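Local coordinates for protein heavy metal cation tricomponent efflux pump ZneA(CzcA-like) (Cupriavidus metallidurans, PDB 4K0J) that exports heavy-metal cations, probably exchanging zinc ions for protons, as the inner-membrane RND-family component of a three-part efflux pump, at residues I134-R147 with L311-R323. Numbering follows the deposited sequence.
Sequences IGEIYRYTLVSKTR and LPKDVKVVPYIDR
R139 faces two residues at once, Y320 and I321, and so marks a classic beta bulge in an otherwise regular antiparallel pairing, a worked example of how an edge strand can turn a corner without losing its partner. Backbone bonds carry most of the pairing. T141 and V318 exchange two, as do V143 and K316, whereas at the bulge R139 O takes Y320 N at 2.9 Å and I321 N only weakly, and R139 N gives to I321 O. Past the bulge, R323 N bonds straight to I137 O (171°).

Side-chain polar bonds close both ends. R323 folds back beyond CG, laying its guanidinium with one face over I137 CG2 and bringing NH1 to I134 O (2.8 Å); the oxygen lies in the guanidinium plane, although NH1 sits well above the carbonyl plane. At the far end D314 OD2 accepts K145 N at 2.8 Å on its syn side. S144 OG, within reach of both D314 O (2.7 Å) and OD2, accepts R147 N, an ST motif.

Aromatic and apolar contacts lie on both faces. R139 CB sits over the Y320 ring, a CH-pi contact 3.8 Å from the centroid. On the other face, with CG anti to the backbone N (chi1 -176°), Y138 brings CE2 to P319 CB (3.4 Å); the D322 carboxylate, a polar neighbour, meets that ring's edge with its plane perpendicular. Further along, V317 CG2 packs on Y140 CD1, and L142 CD1 touches V315 and L311.

The Y138, Y140 and L142 face packs against helices 149-164 and 292-310, consistent with an RND periplasmic porter subdomain; Y140 OH bonds Q156. Strand 280-287 pairs with the other edge of 135-143, its Q281 bonding Y320 OH across that strand. D322, bonded to S324, N-caps helix 323-353, which continues into a predicted transmembrane segment.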
loop_
_atom_site.group_PDB
_atom_site.type_symbol
_atom_site.label_atom_id
_atom_site.label_comp_id
_atom_site.label_asym_id
_atom_site.label_seq_id
_atom_site.Cartn_x
_atom_site.Cartn_y
_atom_site.Cartn_z
ATOM N N ILE C 134 24.092 2.677 -2.635
ATOM C CA ILE C 134 24.980 2.744 -1.481
ATOM C C ILE C 134 24.608 1.696 -0.434
ATOM O O ILE C 134 24.896 1.861 0.751
ATOM C CB ILE C 134 24.942 4.127 -0.815
ATOM C CG1 ILE C 134 23.565 4.401 -0.214
ATOM C CG2 ILE C 134 25.314 5.208 -1.811
ATOM C CD1 ILE C 134 23.576 5.494 0.820
ATOM N N GLY C 135 23.972 0.616 -0.876
ATOM C CA GLY C 135 23.553 -0.435 0.028
ATOM C C GLY C 135 24.617 -1.491 0.255
ATOM O O GLY C 135 24.465 -2.352 1.117
ATOM N N GLU C 136 25.700 -1.419 -0.509
ATOM C CA GLU C 136 26.749 -2.434 -0.461
ATOM C C GLU C 136 27.679 -2.212 0.735
ATOM O O GLU C 136 28.783 -1.682 0.592
ATOM C CB GLU C 136 27.526 -2.415 -1.774
ATOM C CG GLU C 136 26.642 -2.608 -2.998
ATOM C CD GLU C 136 27.255 -2.045 -4.262
ATOM O OE1 GLU C 136 27.943 -1.001 -4.185
ATOM O OE2 GLU C 136 27.043 -2.644 -5.337
ATOM N N ILE C 137 27.237 -2.646 1.911
ATOM C CA ILE C 137 27.819 -2.157 3.156
ATOM C C ILE C 137 28.944 -3.001 3.741
ATOM O O ILE C 137 29.645 -2.555 4.648
ATOM C CB ILE C 137 26.738 -1.953 4.231
ATOM C CG1 ILE C 137 25.938 -3.239 4.435
ATOM C CG2 ILE C 137 25.808 -0.809 3.848
ATOM C CD1 ILE C 137 24.865 -3.108 5.502
ATOM N N TYR C 138 29.130 -4.211 3.229
ATOM C CA TYR C 138 30.128 -5.107 3.803
ATOM C C TYR C 138 30.721 -6.040 2.757
ATOM O O TYR C 138 30.177 -7.109 2.481
ATOM C CB TYR C 138 29.506 -5.905 4.944
ATOM C CG TYR C 138 30.462 -6.807 5.694
ATOM C CD1 TYR C 138 30.530 -8.165 5.413
ATOM C CD2 TYR C 138 31.275 -6.307 6.700
ATOM C CE1 TYR C 138 31.392 -8.998 6.105
ATOM C CE2 TYR C 138 32.136 -7.132 7.400
ATOM C CZ TYR C 138 32.192 -8.477 7.097
ATOM O OH TYR C 138 33.049 -9.301 7.793
ATOM N N ARG C 139 31.840 -5.625 2.174
ATOM C CA ARG C 139 32.544 -6.435 1.183
ATOM C C ARG C 139 33.553 -7.341 1.865
ATOM O O ARG C 139 34.256 -6.913 2.776
ATOM C CB ARG C 139 33.236 -5.537 0.161
ATOM C CG ARG C 139 32.266 -4.845 -0.774
ATOM C CD ARG C 139 32.959 -3.859 -1.684
ATOM N NE ARG C 139 32.025 -3.296 -2.653
ATOM C CZ ARG C 139 31.783 -3.828 -3.847
ATOM N NH1 ARG C 139 32.417 -4.934 -4.217
ATOM N NH2 ARG C 139 30.911 -3.252 -4.670
ATOM N N TYR C 140 33.614 -8.598 1.439
ATOM C CA TYR C 140 34.474 -9.568 2.106
ATOM C C TYR C 140 34.980 -10.621 1.139
ATOM O O TYR C 140 34.516 -10.719 0.007
ATOM C CB TYR C 140 33.731 -10.259 3.256
ATOM C CG TYR C 140 32.736 -11.293 2.784
ATOM C CD1 TYR C 140 33.090 -12.632 2.673
ATOM C CD2 TYR C 140 31.454 -10.928 2.431
ATOM C CE1 TYR C 140 32.193 -13.580 2.233
ATOM C CE2 TYR C 140 30.543 -11.870 1.992
ATOM C CZ TYR C 140 30.920 -13.193 1.892
ATOM O OH TYR C 140 30.012 -14.126 1.447
ATOM N N THR C 141 35.920 -11.426 1.619
ATOM C CA THR C 141 36.485 -12.515 0.842
ATOM C C THR C 141 36.749 -13.686 1.775
ATOM O O THR C 141 37.116 -13.494 2.940
ATOM C CB THR C 141 37.786 -12.077 0.137
ATOM O OG1 THR C 141 37.480 -11.063 -0.827
ATOM C CG2 THR C 141 38.440 -13.235 -0.577
ATOM N N LEU C 142 36.509 -14.892 1.272
ATOM C CA LEU C 142 36.876 -16.110 1.972
ATOM C C LEU C 142 38.382 -16.348 1.840
ATOM O O LEU C 142 38.866 -16.655 0.749
ATOM C CB LEU C 142 36.121 -17.310 1.385
ATOM C CG LEU C 142 34.744 -17.711 1.932
ATOM C CD1 LEU C 142 34.800 -17.914 3.436
ATOM C CD2 LEU C 142 33.682 -16.695 1.568
ATOM N N VAL C 143 39.126 -16.207 2.936
ATOM C CA VAL C 143 40.546 -16.551 2.898
ATOM C C VAL C 143 40.853 -17.913 3.508
ATOM O O VAL C 143 40.153 -18.391 4.410
ATOM C CB VAL C 143 41.452 -15.504 3.574
ATOM C CG1 VAL C 143 41.346 -14.171 2.864
ATOM C CG2 VAL C 143 41.122 -15.386 5.047
ATOM N N SER C 144 41.916 -18.517 2.988
ATOM C CA SER C 144 42.429 -19.789 3.460
ATOM C C SER C 144 43.829 -19.966 2.889
ATOM O O SER C 144 44.206 -19.285 1.934
ATOM C CB SER C 144 41.536 -20.936 2.997
ATOM O OG SER C 144 42.057 -22.179 3.434
ATOM N N LYS C 145 44.599 -20.874 3.472
ATOM C CA LYS C 145 45.941 -21.156 2.976
ATOM C C LYS C 145 45.984 -22.547 2.360
ATOM O O LYS C 145 46.795 -22.818 1.469
ATOM C CB LYS C 145 46.967 -21.035 4.108
ATOM C CG LYS C 145 47.115 -19.617 4.650
ATOM C CD LYS C 145 48.239 -19.501 5.669
ATOM C CE LYS C 145 48.472 -18.043 6.059
ATOM N NZ LYS C 145 49.589 -17.877 7.032
ATOM N N THR C 146 45.085 -23.409 2.835
ATOM C CA THR C 146 45.078 -24.824 2.481
ATOM C C THR C 146 43.907 -25.222 1.587
ATOM O O THR C 146 43.952 -26.262 0.931
ATOM C CB THR C 146 45.018 -25.704 3.739
ATOM O OG1 THR C 146 43.708 -25.634 4.312
ATOM C CG2 THR C 146 46.040 -25.243 4.760
ATOM N N ARG C 147 42.858 -24.407 1.565
ATOM C CA ARG C 147 41.641 -24.775 0.849
ATOM C C ARG C 147 41.612 -24.273 -0.589
ATOM O O ARG C 147 42.138 -23.199 -0.895
ATOM C CB ARG C 147 40.413 -24.285 1.600
ATOM C CG ARG C 147 39.241 -25.229 1.478
ATOM C CD ARG C 147 38.419 -25.267 2.753
ATOM N NE ARG C 147 39.228 -25.604 3.921
ATOM C CZ ARG C 147 39.460 -26.845 4.331
ATOM N NH1 ARG C 147 38.945 -27.869 3.663
ATOM N NH2 ARG C 147 40.205 -27.063 5.408
ATOM N N LEU C 311 32.211 -22.303 9.840
ATOM C CA LEU C 311 33.235 -22.572 8.834
ATOM C C LEU C 311 34.332 -23.515 9.326
ATOM O O LEU C 311 34.612 -23.574 10.522
ATOM C CB LEU C 311 33.866 -21.264 8.351
ATOM C CG LEU C 311 32.959 -20.304 7.580
ATOM C CD1 LEU C 311 33.765 -19.139 7.029
ATOM C CD2 LEU C 311 32.220 -21.029 6.465
ATOM N N PRO C 312 34.943 -24.272 8.398
ATOM C CA PRO C 312 36.136 -25.048 8.733
ATOM C C PRO C 312 37.227 -24.105 9.193
ATOM O O PRO C 312 37.218 -22.928 8.825
ATOM C CB PRO C 312 36.533 -25.671 7.394
ATOM C CG PRO C 312 35.270 -25.760 6.635
ATOM C CD PRO C 312 34.494 -24.533 7.019
ATOM N N LYS C 313 38.151 -24.608 9.997
ATOM C CA LYS C 313 39.258 -23.790 10.459
ATOM C C LYS C 313 40.171 -23.448 9.280
ATOM O O LYS C 313 40.174 -24.146 8.261
ATOM C CB LYS C 313 40.011 -24.503 11.583
ATOM C CG LYS C 313 39.536 -24.134 12.990
ATOM C CD LYS C 313 38.012 -24.132 13.127
ATOM C CE LYS C 313 37.434 -25.541 13.129
ATOM N NZ LYS C 313 35.945 -25.551 13.266
ATOM N N ASP C 314 40.934 -22.367 9.425
ATOM C CA ASP C 314 41.700 -21.783 8.321
ATOM C C ASP C 314 40.814 -21.533 7.110
ATOM O O ASP C 314 41.212 -21.745 5.969
ATOM C CB ASP C 314 42.921 -22.623 7.938
ATOM C CG ASP C 314 43.893 -21.859 7.048
ATOM O OD1 ASP C 314 44.605 -20.970 7.569
ATOM O OD2 ASP C 314 43.936 -22.139 5.831
ATOM N N VAL C 315 39.588 -21.118 7.391
ATOM C CA VAL C 315 38.714 -20.525 6.401
ATOM C C VAL C 315 38.034 -19.393 7.138
ATOM O O VAL C 315 37.194 -19.616 8.013
ATOM C CB VAL C 315 37.681 -21.520 5.840
ATOM C CG1 VAL C 315 36.518 -20.782 5.195
ATOM C CG2 VAL C 315 38.336 -22.452 4.842
ATOM N N LYS C 316 38.437 -18.173 6.816
ATOM C CA LYS C 316 37.927 -17.017 7.529
ATOM C C LYS C 316 37.305 -16.026 6.559
ATOM O O LYS C 316 37.902 -15.689 5.534
ATOM C CB LYS C 316 39.045 -16.353 8.337
ATOM C CG LYS C 316 39.624 -17.224 9.446
ATOM C CD LYS C 316 38.573 -17.550 10.501
ATOM C CE LYS C 316 39.139 -18.392 11.638
ATOM N NZ LYS C 316 39.477 -19.779 11.214
ATOM N N VAL C 317 36.092 -15.581 6.870
ATOM C CA VAL C 317 35.478 -14.503 6.111
ATOM C C VAL C 317 36.083 -13.203 6.602
ATOM O O VAL C 317 35.940 -12.840 7.771
ATOM C CB VAL C 317 33.938 -14.478 6.250
ATOM C CG1 VAL C 317 33.516 -14.910 7.633
ATOM C CG2 VAL C 317 33.406 -13.095 5.960
ATOM N N VAL C 318 36.794 -12.516 5.719
ATOM C CA VAL C 318 37.453 -11.281 6.119
ATOM C C VAL C 318 37.023 -10.140 5.221
ATOM O O VAL C 318 37.079 -10.251 4.001
ATOM C CB VAL C 318 38.979 -11.420 6.100
ATOM C CG1 VAL C 318 39.394 -12.324 4.987
ATOM C CG2 VAL C 318 39.638 -10.053 5.955
ATOM N N PRO C 319 36.566 -9.042 5.833
ATOM C CA PRO C 319 36.084 -7.877 5.087
ATOM C C PRO C 319 37.215 -6.983 4.584
ATOM O O PRO C 319 38.307 -6.995 5.144
ATOM C CB PRO C 319 35.255 -7.127 6.129
ATOM C CG PRO C 319 35.871 -7.495 7.439
ATOM C CD PRO C 319 36.360 -8.905 7.286
ATOM N N TYR C 320 36.948 -6.221 3.529
ATOM C CA TYR C 320 37.892 -5.221 3.054
ATOM C C TYR C 320 37.209 -3.864 2.935
ATOM O O TYR C 320 37.863 -2.822 2.968
ATOM C CB TYR C 320 38.581 -5.645 1.743
ATOM C CG TYR C 320 37.693 -5.792 0.529
ATOM C CD1 TYR C 320 37.287 -4.683 -0.201
ATOM C CD2 TYR C 320 37.298 -7.049 0.082
ATOM C CE1 TYR C 320 36.488 -4.815 -1.326
ATOM C CE2 TYR C 320 36.500 -7.192 -1.044
ATOM C CZ TYR C 320 36.100 -6.070 -1.743
ATOM O OH TYR C 320 35.308 -6.197 -2.859
ATOM N N ILE C 321 35.889 -3.889 2.798
ATOM C CA ILE C 321 35.087 -2.689 2.999
ATOM C C ILE C 321 34.015 -2.989 4.039
ATOM O O ILE C 321 33.339 -4.013 3.974
ATOM C CB ILE C 321 34.450 -2.152 1.693
ATOM C CG1 ILE C 321 35.538 -1.792 0.678
ATOM C CG2 ILE C 321 33.602 -0.920 1.982
ATOM C CD1 ILE C 321 35.028 -1.098 -0.582
ATOM N N ASP C 322 33.879 -2.092 5.006
ATOM C CA ASP C 322 32.947 -2.280 6.102
ATOM C C ASP C 322 32.394 -0.922 6.518
ATOM O O ASP C 322 33.088 -0.137 7.166
ATOM C CB ASP C 322 33.679 -2.934 7.274
ATOM C CG ASP C 322 32.740 -3.456 8.333
ATOM O OD1 ASP C 322 31.741 -2.776 8.645
ATOM O OD2 ASP C 322 33.009 -4.556 8.857
ATOM N N ARG C 323 31.143 -0.657 6.152
ATOM C CA ARG C 323 30.511 0.646 6.378
ATOM C C ARG C 323 30.666 1.150 7.819
ATOM O O ARG C 323 30.691 2.366 8.076
ATOM C CB ARG C 323 29.034 0.578 5.987
ATOM C CG ARG C 323 28.274 1.866 6.206
ATOM C CD ARG C 323 28.495 2.853 5.087
ATOM N NE ARG C 323 27.734 2.482 3.903
ATOM C CZ ARG C 323 28.266 1.944 2.814
ATOM N NH1 ARG C 323 27.491 1.631 1.784
ATOM N NH2 ARG C 323 29.574 1.724 2.756
#